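Long-range contacts in hydrolase, haloacid dehalogenase-like family (Porphyromonas gingivalis, PDB 2I6X), which probably acts as a hydrolase of the haloacid dehalogenase superfamily, with a substrate that remains undefined: residues Tyr76-Tyr80 / Tyr116-Leu120; Glu23-Phe28 / Asp81-Phe86; Lys46-Leu50 / Phe62-Leu66; Leu110-Pro115 / Cys144-Lys150; Ala30-Ala34 / Ile70-Leu74. One frame throughout, in Å; residues are numbered along the deposited sequence.

Interaction 1 of 5, residues Tyr76-Tyr80 / Tyr116-Leu120; sequences YQQVY and YVLDL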
# COMPACT_ATOMS: atom_id res chain seq x y z
N TYR A 76 -7.06 2.98 20.10
CA TYR A 76 -6.37 2.26 19.05
C TYR A 76 -7.30 1.26 18.34
O TYR A 76 -7.44 1.28 17.10
CB TYR A 76 -5.14 1.53 19.62
CG TYR A 76 -4.40 0.77 18.56
CD1 TYR A 76 -3.31 1.35 17.88
CD2 TYR A 76 -4.79 -0.52 18.19
CE1 TYR A 76 -2.61 0.63 16.88
CE2 TYR A 76 -4.12 -1.22 17.20
CZ TYR A 76 -3.04 -0.64 16.55
OH TYR A 76 -2.40 -1.36 15.59
N GLN A 77 -7.95 0.41 19.15
CA GLN A 77 -8.73 -0.71 18.68
C GLN A 77 -9.89 -0.24 17.80
O GLN A 77 -10.17 -0.83 16.76
CB GLN A 77 -9.21 -1.55 19.87
CG GLN A 77 -9.91 -2.84 19.52
CD GLN A 77 -11.40 -2.62 19.32
OE1 GLN A 77 -12.04 -1.87 20.08
NE2 GLN A 77 -11.98 -3.27 18.29
N GLN A 78 -10.53 0.85 18.20
CA GLN A 78 -11.64 1.43 17.42
C GLN A 78 -11.25 1.91 16.05
O GLN A 78 -12.00 1.72 15.10
CB GLN A 78 -12.27 2.59 18.18
CG GLN A 78 -13.19 2.16 19.29
CD GLN A 78 -13.69 3.36 20.10
OE1 GLN A 78 -12.90 4.23 20.51
NE2 GLN A 78 -14.99 3.41 20.33
N VAL A 79 -10.09 2.55 15.94
CA VAL A 79 -9.67 3.14 14.68
C VAL A 79 -9.11 2.04 13.81
O VAL A 79 -9.40 1.98 12.61
CB VAL A 79 -8.59 4.28 14.87
CG1 VAL A 79 -8.09 4.79 13.50
CG2 VAL A 79 -9.18 5.41 15.68
N TYR A 80 -8.28 1.21 14.42
CA TYR A 80 -7.77 0.00 13.78
C TYR A 80 -8.91 -0.80 13.09
O TYR A 80 -8.84 -1.12 11.91
CB TYR A 80 -7.09 -0.88 14.83
CG TYR A 80 -6.65 -2.20 14.28
CD1 TYR A 80 -5.36 -2.37 13.79
CD2 TYR A 80 -7.53 -3.29 14.23
CE1 TYR A 80 -4.93 -3.59 13.28
CE2 TYR A 80 -7.12 -4.52 13.70
CZ TYR A 80 -5.81 -4.65 13.22
OH TYR A 80 -5.36 -5.85 12.70
N TYR A 116 -1.54 0.84 11.31
CA TYR A 116 -2.55 -0.18 11.62
C TYR A 116 -2.46 -1.33 10.62
O TYR A 116 -2.37 -2.49 11.01
CB TYR A 116 -3.97 0.39 11.60
CG TYR A 116 -4.20 1.59 12.49
CD1 TYR A 116 -4.39 1.44 13.86
CD2 TYR A 116 -4.22 2.88 11.95
CE1 TYR A 116 -4.59 2.55 14.67
CE2 TYR A 116 -4.43 3.98 12.75
CZ TYR A 116 -4.61 3.82 14.11
OH TYR A 116 -4.82 4.92 14.89
N VAL A 117 -2.46 -1.00 9.34
CA VAL A 117 -2.39 -2.02 8.30
C VAL A 117 -1.06 -2.76 8.42
O VAL A 117 -1.00 -3.98 8.29
CB VAL A 117 -2.62 -1.42 6.88
CG1 VAL A 117 -2.37 -2.45 5.78
CG2 VAL A 117 -4.06 -0.92 6.78
N LEU A 118 -0.01 -2.02 8.72
CA LEU A 118 1.30 -2.60 8.93
C LEU A 118 1.35 -3.52 10.15
O LEU A 118 1.99 -4.58 10.07
CB LEU A 118 2.36 -1.51 9.04
CG LEU A 118 2.87 -0.94 7.72
CD1 LEU A 118 4.01 0.04 8.01
CD2 LEU A 118 3.32 -2.08 6.78
N ASP A 119 0.69 -3.15 11.24
CA ASP A 119 0.54 -4.06 12.36
C ASP A 119 -0.13 -5.38 11.91
O ASP A 119 0.30 -6.47 12.29
CB ASP A 119 -0.21 -3.40 13.54
CG ASP A 119 0.63 -2.32 14.29
OD1 ASP A 119 1.84 -2.12 13.98
OD2 ASP A 119 0.08 -1.63 15.20
N LEU A 120 -1.17 -5.28 11.08
CA LEU A 120 -1.84 -6.49 10.58
C LEU A 120 -0.92 -7.31 9.67
O LEU A 120 -0.78 -8.53 9.83
CB LEU A 120 -3.15 -6.16 9.83
CG LEU A 120 -3.72 -7.39 9.07
CD1 LEU A 120 -4.03 -8.58 9.98
CD2 LEU A 120 -4.90 -7.06 8.17
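Two short helical segments, 76-80 and 116-120, cross almost at right angles: their N-to-C directions differ by 89° and their axes come no nearer than 11.3 Å. The closest backbone approach joins the end of one segment to the start of the other, with Y80 CA 5.7 Å from Y116 CA, so long side chains must bridge the rest of the gap. Three tyrosines do most of this. The ring of Y116 inserts beside the helix 76-80, where its CE1 lies 3.5 Å from Y76 CE1 and over one face of the Y76 ring; the two planes meet obliquely at 47°, with centroids 5.0 Å apart. Y116 also packs its CD1 3.7 Å from Y80 CB and its CZ 3.7 Å from V79 CG1. At the more exposed side, Y76 in the t rotamer reaches across to donate a short hydrogen bond from its OH to D119 OD2, 2.5 Å. Y80 extends along the other helix, its CE1 3.6 Å from Y116 O and its OH 3.6 Å from L120 CB. In the HAD fold this is cap against core: helix 76-83 belongs to the helical cap, helix 115-121 to the Rossmann-like domain. F62 of cap helix 59-70 touches both V79 and Y116. L118, out of reach of the cap helix, meets C144 in helix 143-146, and L120 meets L84 just past helix 76-83 on the cap side.

Interaction 2 of 5, residues Glu23-Phe28 / Asp81-Phe86; sequences ESIRRF and DALLGF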
# COMPACT_ATOMS: atom_id res chain seq x y z
N GLU A 23 -17.14 0.55 3.21
CA GLU A 23 -17.20 -0.21 4.45
C GLU A 23 -16.42 0.48 5.56
O GLU A 23 -16.94 0.66 6.68
CB GLU A 23 -16.70 -1.64 4.22
CG GLU A 23 -16.59 -2.48 5.49
CD GLU A 23 -17.90 -2.60 6.25
OE1 GLU A 23 -17.82 -2.82 7.48
OE2 GLU A 23 -18.99 -2.48 5.63
N SER A 24 -15.19 0.89 5.25
CA SER A 24 -14.45 1.73 6.19
C SER A 24 -15.20 3.05 6.49
O SER A 24 -15.21 3.48 7.63
CB SER A 24 -13.04 2.00 5.71
OG SER A 24 -12.27 2.61 6.73
N ILE A 25 -15.82 3.68 5.49
CA ILE A 25 -16.64 4.88 5.75
C ILE A 25 -17.77 4.56 6.75
O ILE A 25 -18.04 5.36 7.65
CB ILE A 25 -17.25 5.51 4.46
CG1 ILE A 25 -16.18 5.90 3.42
CG2 ILE A 25 -18.13 6.71 4.80
CD1 ILE A 25 -15.11 6.87 3.87
N ARG A 26 -18.41 3.39 6.59
CA ARG A 26 -19.48 2.92 7.48
C ARG A 26 -19.00 2.78 8.93
O ARG A 26 -19.65 3.28 9.86
CB ARG A 26 -20.05 1.59 6.97
CG ARG A 26 -21.35 1.11 7.62
CD ARG A 26 -21.52 -0.41 7.48
NE ARG A 26 -20.60 -1.18 8.34
CZ ARG A 26 -20.57 -2.51 8.43
NH1 ARG A 26 -19.70 -3.11 9.23
NH2 ARG A 26 -21.42 -3.26 7.72
N ARG A 27 -17.85 2.13 9.12
CA ARG A 27 -17.29 1.91 10.45
C ARG A 27 -16.85 3.23 11.13
O ARG A 27 -17.14 3.46 12.32
CB ARG A 27 -16.13 0.90 10.39
CG ARG A 27 -16.54 -0.50 9.93
CD ARG A 27 -15.36 -1.47 9.98
NE ARG A 27 -15.69 -2.75 9.38
CZ ARG A 27 -14.97 -3.87 9.48
NH1 ARG A 27 -13.82 -3.91 10.18
NH2 ARG A 27 -15.40 -4.98 8.89
N PHE A 28 -16.22 4.11 10.35
CA PHE A 28 -15.86 5.44 10.86
C PHE A 28 -17.05 6.28 11.33
O PHE A 28 -16.98 6.93 12.37
CB PHE A 28 -15.00 6.22 9.87
CG PHE A 28 -13.55 5.92 9.99
CD1 PHE A 28 -12.86 6.20 11.17
CD2 PHE A 28 -12.85 5.33 8.92
CE1 PHE A 28 -11.50 5.90 11.29
CE2 PHE A 28 -11.48 5.03 9.02
CZ PHE A 28 -10.80 5.32 10.20
N ASP A 81 -9.95 -1.10 13.87
CA ASP A 81 -11.13 -1.80 13.38
C ASP A 81 -11.85 -1.09 12.20
O ASP A 81 -12.31 -1.75 11.26
CB ASP A 81 -12.10 -2.00 14.53
CG ASP A 81 -13.41 -2.61 14.09
OD1 ASP A 81 -13.46 -3.84 13.91
OD2 ASP A 81 -14.39 -1.86 13.95
N ALA A 82 -11.97 0.23 12.27
CA ALA A 82 -12.56 1.00 11.17
C ALA A 82 -11.67 1.04 9.92
O ALA A 82 -12.16 0.87 8.80
CB ALA A 82 -12.90 2.42 11.63
N LEU A 83 -10.37 1.27 10.11
CA LEU A 83 -9.47 1.26 8.98
C LEU A 83 -9.44 -0.12 8.31
O LEU A 83 -9.43 -0.24 7.09
CB LEU A 83 -8.07 1.71 9.40
CG LEU A 83 -7.44 3.03 8.87
CD1 LEU A 83 -8.20 3.80 7.76
CD2 LEU A 83 -7.05 3.93 10.02
N LEU A 84 -9.46 -1.17 9.11
CA LEU A 84 -9.44 -2.49 8.51
C LEU A 84 -10.72 -2.87 7.73
O LEU A 84 -10.73 -3.88 7.04
CB LEU A 84 -9.07 -3.55 9.55
CG LEU A 84 -7.59 -3.92 9.39
CD1 LEU A 84 -6.60 -2.84 9.85
CD2 LEU A 84 -7.46 -5.13 10.21
N GLY A 85 -11.77 -2.04 7.82
CA GLY A 85 -12.95 -2.19 6.98
C GLY A 85 -12.63 -2.02 5.50
O GLY A 85 -13.37 -2.53 4.66
N PHE A 86 -11.56 -1.28 5.20
CA PHE A 86 -11.02 -1.14 3.86
C PHE A 86 -10.61 -2.46 3.20
O PHE A 86 -10.71 -2.59 1.98
CB PHE A 86 -9.76 -0.24 3.88
CG PHE A 86 -9.98 1.16 3.40
CD1 PHE A 86 -10.07 1.43 2.04
CD2 PHE A 86 -10.07 2.23 4.30
CE1 PHE A 86 -10.23 2.76 1.57
CE2 PHE A 86 -10.26 3.56 3.85
CZ PHE A 86 -10.34 3.82 2.49
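R27, A82 and S24 have the most surface buried here, and each joins the segments differently. The guanidinium of R27 lies with one face over G85, CZ to G85 CA 3.6 Å, and donates a hydrogen bond from NH1 to D81 O at 2.8 Å. Its charge is shared between E23, bound by R27 NE to E23 OE1 at 2.9 Å, and D81, a long ion pair of 3.7 Å from R27 NH1 to D81 OD1; R26 completes the network through E23. A82 points its methyl at the face of F28, a CH-pi contact with CB 3.6 Å from the ring centroid, while F28 CE2 meets L83 CD1 at 3.7 Å. S24 donates from OG to A82 O, 2.7 Å, and sets its CB 3.3 Å from F86 CD2. The backbones close up most where S24 CA is 4.3 Å from G85 CA; a CB on G85 would clash with R27 CD. Both segments belong to the helical cap, helix 21-30 packing on the C-terminal part of helix 76-83. Helix 36-39 flanks I25 and F28, and on another side L83 and L84 reach Y116 and L120 of core helix 115-121.

Interaction 3 of 5, residues Lys46-Leu50 / Phe62-Leu66; sequences KGLFL and FRTEL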
# COMPACT_ATOMS: atom_id res chain seq x y z
N LYS A 46 -3.05 18.43 2.59
CA LYS A 46 -3.72 18.85 3.83
C LYS A 46 -4.62 17.74 4.35
O LYS A 46 -5.50 17.24 3.64
CB LYS A 46 -4.58 20.10 3.59
CG LYS A 46 -3.84 21.44 3.54
CD LYS A 46 -3.97 22.21 4.86
CE LYS A 46 -3.39 23.62 4.75
NZ LYS A 46 -3.80 24.49 5.89
N GLY A 47 -4.40 17.35 5.61
CA GLY A 47 -5.31 16.45 6.31
C GLY A 47 -4.61 15.51 7.27
O GLY A 47 -3.48 15.11 7.04
N LEU A 48 -5.29 15.16 8.35
CA LEU A 48 -4.64 14.27 9.31
C LEU A 48 -4.55 12.81 8.88
O LEU A 48 -3.66 12.12 9.36
CB LEU A 48 -5.10 14.44 10.76
CG LEU A 48 -6.52 14.78 11.20
CD1 LEU A 48 -7.42 13.59 11.01
CD2 LEU A 48 -6.56 15.24 12.65
N PHE A 49 -5.41 12.35 7.98
CA PHE A 49 -5.18 11.04 7.37
C PHE A 49 -3.89 11.02 6.54
O PHE A 49 -3.20 10.02 6.51
CB PHE A 49 -6.39 10.53 6.59
CG PHE A 49 -7.45 9.97 7.49
CD1 PHE A 49 -7.43 8.63 7.86
CD2 PHE A 49 -8.43 10.80 8.02
CE1 PHE A 49 -8.39 8.13 8.71
CE2 PHE A 49 -9.39 10.30 8.87
CZ PHE A 49 -9.38 8.97 9.22
N LEU A 50 -3.56 12.14 5.90
CA LEU A 50 -2.27 12.24 5.21
C LEU A 50 -1.11 12.26 6.20
O LEU A 50 -0.05 11.73 5.91
CB LEU A 50 -2.19 13.45 4.26
CG LEU A 50 -0.79 13.64 3.63
CD1 LEU A 50 -0.45 12.45 2.71
CD2 LEU A 50 -0.60 14.98 2.91
N PHE A 62 -2.10 11.01 15.74
CA PHE A 62 -3.25 11.06 14.84
C PHE A 62 -4.58 10.80 15.56
O PHE A 62 -5.59 11.45 15.29
CB PHE A 62 -3.04 10.06 13.69
CG PHE A 62 -4.30 9.64 12.98
CD1 PHE A 62 -4.79 10.39 11.89
CD2 PHE A 62 -4.98 8.46 13.36
CE1 PHE A 62 -5.95 9.98 11.20
CE2 PHE A 62 -6.16 8.04 12.69
CZ PHE A 62 -6.64 8.79 11.59
N ARG A 63 -4.56 9.85 16.49
CA ARG A 63 -5.76 9.49 17.19
C ARG A 63 -6.17 10.56 18.21
O ARG A 63 -7.35 10.87 18.36
CB ARG A 63 -5.57 8.12 17.85
CG ARG A 63 -6.84 7.50 18.37
CD ARG A 63 -6.64 6.02 18.68
NE ARG A 63 -5.25 5.67 18.97
CZ ARG A 63 -4.68 5.76 20.16
NH1 ARG A 63 -5.39 6.22 21.19
NH2 ARG A 63 -3.40 5.43 20.33
N THR A 64 -5.17 11.13 18.88
CA THR A 64 -5.37 12.25 19.77
C THR A 64 -6.03 13.39 19.01
O THR A 64 -7.04 13.95 19.46
CB THR A 64 -4.03 12.72 20.39
OG1 THR A 64 -3.45 11.65 21.15
CG2 THR A 64 -4.24 13.93 21.33
N GLU A 65 -5.47 13.75 17.85
CA GLU A 65 -6.05 14.83 17.06
C GLU A 65 -7.43 14.49 16.50
O GLU A 65 -8.29 15.37 16.43
CB GLU A 65 -5.10 15.29 15.94
CG GLU A 65 -3.80 15.87 16.44
CD GLU A 65 -4.04 16.95 17.47
OE1 GLU A 65 -3.90 16.66 18.68
OE2 GLU A 65 -4.40 18.07 17.06
N LEU A 66 -7.63 13.24 16.11
CA LEU A 66 -8.91 12.79 15.55
C LEU A 66 -10.00 12.84 16.62
O LEU A 66 -11.14 13.23 16.34
CB LEU A 66 -8.82 11.36 15.00
CG LEU A 66 -9.51 10.95 13.68
CD1 LEU A 66 -9.81 9.45 13.67
CD2 LEU A 66 -10.77 11.72 13.31
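Apolar contacts dominate this pairing, and L48 buries the largest area, 85 Å². Its side chain points at the helix 62-66 and settles among three residues: L48 CD1 is 3.9 Å from F62 CE1 and 4.3 Å from L66 CG, while L48 CD2 lies 3.6 Å from E65 CB. E65 thus contributes the aliphatic base of its side chain; its carboxylate leads away and forms a salt bridge with R68. F49 adds a marginal contact, F49 CZ to L66 CD1 at 4.5 Å. Aromatic packing comes next. F62 directs its edge onto the face of F49 in a T-shaped (edge-to-face) pair, with ring centroids 4.9 Å apart, planes at 74°, and F49 CE1 only 3.4 Å from F62 CZ. These segments lie in the helical cap inserted into the HAD core, in which helix 48-54 and the following helix 59-70 are joined by a short connection, so L48 and F49 in the first turn of one helix face the middle of the next. A backbone-to-ring contact adds to these: L48 O lies 3.3 Å from F62 CD1, near the plane of that ring. G47 occupies the N-cap position just before L48, with a positive phi of 146° at which a side chain would be jammed against the preceding carbonyl. M39 of helix 36-39 packs on L48, F49 and L66, and V79 of helix 76-83 packs on F62.

Interaction 4 of 5, residues Leu110-Pro115 / Cys144-Lys150; sequences LSNTNP and CQMGKYK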
# COMPACT_ATOMS: atom_id res chain seq x y z
N LEU A 110 5.99 -0.95 -2.75
CA LEU A 110 5.99 0.48 -2.51
C LEU A 110 4.54 0.89 -2.24
O LEU A 110 3.70 0.90 -3.14
CB LEU A 110 6.62 1.30 -3.65
CG LEU A 110 6.53 2.82 -3.51
CD1 LEU A 110 7.33 3.25 -2.30
CD2 LEU A 110 6.97 3.62 -4.78
N SER A 111 4.28 1.27 -1.00
CA SER A 111 2.93 1.39 -0.53
C SER A 111 2.69 2.63 0.32
O SER A 111 3.46 2.92 1.23
CB SER A 111 2.56 0.12 0.24
OG SER A 111 1.37 0.29 0.93
N ASN A 112 1.62 3.38 -0.00
CA ASN A 112 1.07 4.35 0.95
C ASN A 112 0.19 3.60 1.93
O ASN A 112 -0.83 3.02 1.55
CB ASN A 112 0.25 5.46 0.30
CG ASN A 112 1.09 6.49 -0.36
OD1 ASN A 112 2.32 6.50 -0.26
ND2 ASN A 112 0.43 7.40 -1.06
N THR A 113 0.58 3.63 3.20
CA THR A 113 -0.10 2.82 4.18
C THR A 113 0.08 3.43 5.57
O THR A 113 0.82 4.39 5.76
CB THR A 113 0.39 1.34 4.09
OG1 THR A 113 -0.55 0.46 4.72
CG2 THR A 113 1.79 1.14 4.71
N ASN A 114 -0.62 2.86 6.55
CA ASN A 114 -0.62 3.45 7.86
C ASN A 114 -0.12 2.37 8.82
O ASN A 114 -0.04 1.22 8.43
CB ASN A 114 -2.03 3.91 8.17
CG ASN A 114 -3.02 2.79 8.07
OD1 ASN A 114 -3.09 1.91 8.95
ND2 ASN A 114 -3.80 2.79 6.99
N PRO A 115 0.27 2.75 10.06
CA PRO A 115 0.72 1.79 11.08
C PRO A 115 -0.22 0.62 11.42
O PRO A 115 0.27 -0.44 11.81
CB PRO A 115 0.90 2.65 12.33
CG PRO A 115 1.09 3.98 11.83
CD PRO A 115 0.35 4.13 10.54
N CYS A 144 4.59 5.57 5.73
CA CYS A 144 4.67 5.99 7.14
C CYS A 144 6.00 5.64 7.81
O CYS A 144 6.36 6.25 8.82
CB CYS A 144 3.48 5.45 7.97
SG CYS A 144 3.26 3.64 7.94
N GLN A 145 6.73 4.67 7.26
CA GLN A 145 8.07 4.39 7.81
C GLN A 145 9.11 5.37 7.25
O GLN A 145 10.17 5.53 7.81
CB GLN A 145 8.47 2.94 7.54
CG GLN A 145 7.52 1.93 8.16
CD GLN A 145 7.95 0.47 8.01
OE1 GLN A 145 8.24 -0.02 6.91
NE2 GLN A 145 7.96 -0.24 9.14
N MSE A 146 8.80 6.02 6.14
CA MSE A 146 9.81 6.75 5.41
C MSE A 146 9.67 8.27 5.58
O MSE A 146 10.60 9.01 5.29
CB MSE A 146 9.74 6.36 3.93
CG MSE A 146 10.07 4.90 3.67
SE MSE A 146 9.60 4.36 1.86
CE MSE A 146 11.24 4.95 0.95
N GLY A 147 8.52 8.70 6.09
CA GLY A 147 8.18 10.10 6.12
C GLY A 147 7.96 10.68 4.72
O GLY A 147 8.18 11.87 4.52
N LYS A 148 7.56 9.85 3.75
CA LYS A 148 7.30 10.33 2.39
C LYS A 148 6.12 9.54 1.82
O LYS A 148 5.74 8.51 2.38
CB LYS A 148 8.51 10.16 1.45
CG LYS A 148 9.86 10.64 1.96
CD LYS A 148 10.95 10.25 0.99
CE LYS A 148 12.17 11.17 1.14
NZ LYS A 148 13.18 10.73 2.12
N TYR A 149 5.54 10.02 0.72
CA TYR A 149 4.32 9.40 0.21
C TYR A 149 4.25 9.60 -1.27
O TYR A 149 4.65 10.62 -1.78
CB TYR A 149 3.04 9.95 0.90
CG TYR A 149 2.90 11.46 0.86
CD1 TYR A 149 3.58 12.28 1.80
CD2 TYR A 149 2.10 12.09 -0.10
CE1 TYR A 149 3.47 13.68 1.78
CE2 TYR A 149 2.00 13.51 -0.14
CZ TYR A 149 2.69 14.28 0.81
OH TYR A 149 2.58 15.67 0.79
N LYS A 150 3.72 8.60 -1.95
CA LYS A 150 3.36 8.72 -3.35
C LYS A 150 2.20 9.72 -3.43
O LYS A 150 1.38 9.79 -2.53
CB LYS A 150 2.90 7.37 -3.87
CG LYS A 150 3.97 6.32 -3.84
CD LYS A 150 3.47 4.98 -4.43
CE LYS A 150 2.55 4.30 -3.45
NZ LYS A 150 1.98 3.07 -4.04
O HOH W 1 -0.12 3.12 -2.11
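The ammonium group of K150 reaches back to the end of strand 106-111, donating a hydrogen bond from NZ to L110 O at 2.9 Å. NZ also forms a salt bridge with D174 and a weak, long ion pair with D11. N112 fixes the backbone of the same lysine twice: N112 OD1 accepts from K150 N and N112 ND2 donates to K150 O, both at 3.0 Å. A water bridges the segments too, accepting from N112 N at 2.7 Å and from K150 NZ at 2.9 Å. This pattern is consistent with a HAD active site, where S111 at the end of the second core strand would be the motif II residue and K150 the motif III lysine beside the acidic residues of the first and fourth motifs. Further out, L110 CD2 packs on K150 CD at 3.8 Å, and N112 OD1 lies 3.6 Å from Y149 CA. At the other end C144 points toward the loop, its SG 3.9 Å from P115 CD and 3.7 Å from N114 C. N114 itself N-caps helix 115-121, its OD1 accepting from V117 N.

Interaction 5 of 5, residues Ala30-Ala34 / Ile70-Leu74; sequences AIGVA and IGKEL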
# COMPACT_ATOMS: atom_id res chain seq x y z
N ALA A 30 -19.88 5.02 12.43
CA ALA A 30 -20.37 4.38 13.65
C ALA A 30 -19.57 4.74 14.92
O ALA A 30 -20.11 4.68 16.01
CB ALA A 30 -20.51 2.86 13.47
N ILE A 31 -18.30 5.14 14.78
CA ILE A 31 -17.56 5.66 15.93
C ILE A 31 -17.45 7.19 15.99
O ILE A 31 -16.55 7.72 16.64
CB ILE A 31 -16.15 5.05 16.07
CG1 ILE A 31 -15.33 5.24 14.79
CG2 ILE A 31 -16.27 3.59 16.51
CD1 ILE A 31 -13.83 4.80 14.88
N GLY A 32 -18.37 7.88 15.31
CA GLY A 32 -18.50 9.34 15.43
C GLY A 32 -17.70 10.20 14.47
O GLY A 32 -17.81 11.43 14.50
N VAL A 33 -16.88 9.58 13.62
CA VAL A 33 -16.15 10.35 12.60
C VAL A 33 -17.09 10.63 11.42
O VAL A 33 -17.08 9.92 10.40
CB VAL A 33 -14.84 9.67 12.16
CG1 VAL A 33 -13.99 10.64 11.37
CG2 VAL A 33 -14.06 9.16 13.35
N ALA A 34 -17.91 11.67 11.58
CA ALA A 34 -19.04 11.94 10.70
C ALA A 34 -18.66 12.54 9.34
O ALA A 34 -19.31 12.27 8.32
CB ALA A 34 -20.06 12.83 11.43
N ILE A 70 -13.49 15.13 16.54
CA ILE A 70 -14.89 14.70 16.63
C ILE A 70 -15.53 14.97 18.00
O ILE A 70 -16.75 14.82 18.17
CB ILE A 70 -15.08 13.23 16.15
CG1 ILE A 70 -14.51 12.24 17.16
CG2 ILE A 70 -14.43 13.04 14.74
CD1 ILE A 70 -14.88 10.78 16.87
N GLY A 71 -14.72 15.41 18.96
CA GLY A 71 -15.15 15.64 20.33
C GLY A 71 -15.53 14.35 21.03
O GLY A 71 -16.53 14.28 21.72
N LYS A 72 -14.71 13.32 20.83
CA LYS A 72 -14.97 11.99 21.36
C LYS A 72 -13.68 11.20 21.36
O LYS A 72 -12.96 11.20 20.37
CB LYS A 72 -16.02 11.26 20.50
CG LYS A 72 -16.78 10.13 21.19
CD LYS A 72 -17.42 9.22 20.14
CE LYS A 72 -18.93 9.05 20.38
NZ LYS A 72 -19.63 8.56 19.14
N GLU A 73 -13.39 10.52 22.47
CA GLU A 73 -12.17 9.74 22.62
C GLU A 73 -12.27 8.41 21.87
O GLU A 73 -13.20 7.63 22.10
CB GLU A 73 -11.87 9.54 24.12
CG GLU A 73 -11.44 8.13 24.54
CD GLU A 73 -9.94 7.96 24.67
OE1 GLU A 73 -9.24 8.98 24.90
OE2 GLU A 73 -9.48 6.80 24.56
N LEU A 74 -11.31 8.19 20.97
CA LEU A 74 -11.18 6.95 20.22
C LEU A 74 -9.92 6.23 20.67
O LEU A 74 -8.88 6.84 20.89
CB LEU A 74 -11.10 7.22 18.71
CG LEU A 74 -12.23 8.12 18.18
CD1 LEU A 74 -11.91 8.64 16.80
CD2 LEU A 74 -13.59 7.40 18.20
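Two glycine-terminated helix ends meet here without a regular helix or strand pairing between them: G32 and G71, both with positive phi, are the C-prime residues of Schellman motifs. G32 faces the other segment, and a CB on it would clash with K72 NZ, which lies 4.0 Å from G32 CA. The turn also exposes the carbonyl of I31 to side chains opposite, I31 O being 3.5 Å from I70 CD1 and 3.4 Å from L74 CD2. V33, the centre of an inverse gamma turn, sends CG2 between two partners, 4.0 Å from I70 CD1 and 4.1 Å from L74 CD1, while I31 CB packs 4.1 Å from L74 CD2. The contact is mainly van der Waals, with the K72 chain at its exposed margin, K72 CD being 3.9 Å from I31 O. Its centre lies about 25 Å from the centre of the chain, in the helical cap, where it joins the ends of helices 21-30 and 59-70; L66 of helix 59-70 touches V33 and L74, and I31 and L74 rest on helix 76-83.

From the N terminus, the chain leaves core strand 7-10 and enters the cap through helix 21-30, whose contact with residues 81-86 in interaction 2 closes a loop holding most of the cap. Interaction 5 nests inside that loop, joining the ends of two cap helices, and interaction 3 nests inside interaction 5 in turn. Interaction 1 follows 3 and 5 in series but crosses interaction 2, carrying helix 76-83 onto core helix 115-121. That helix follows strand 106-111, so interaction 4 crosses interaction 1, and it closes the core loop at the probable catalytic site. Interactions 4 and 5 lie farthest apart, their centres about 25 Å from each other.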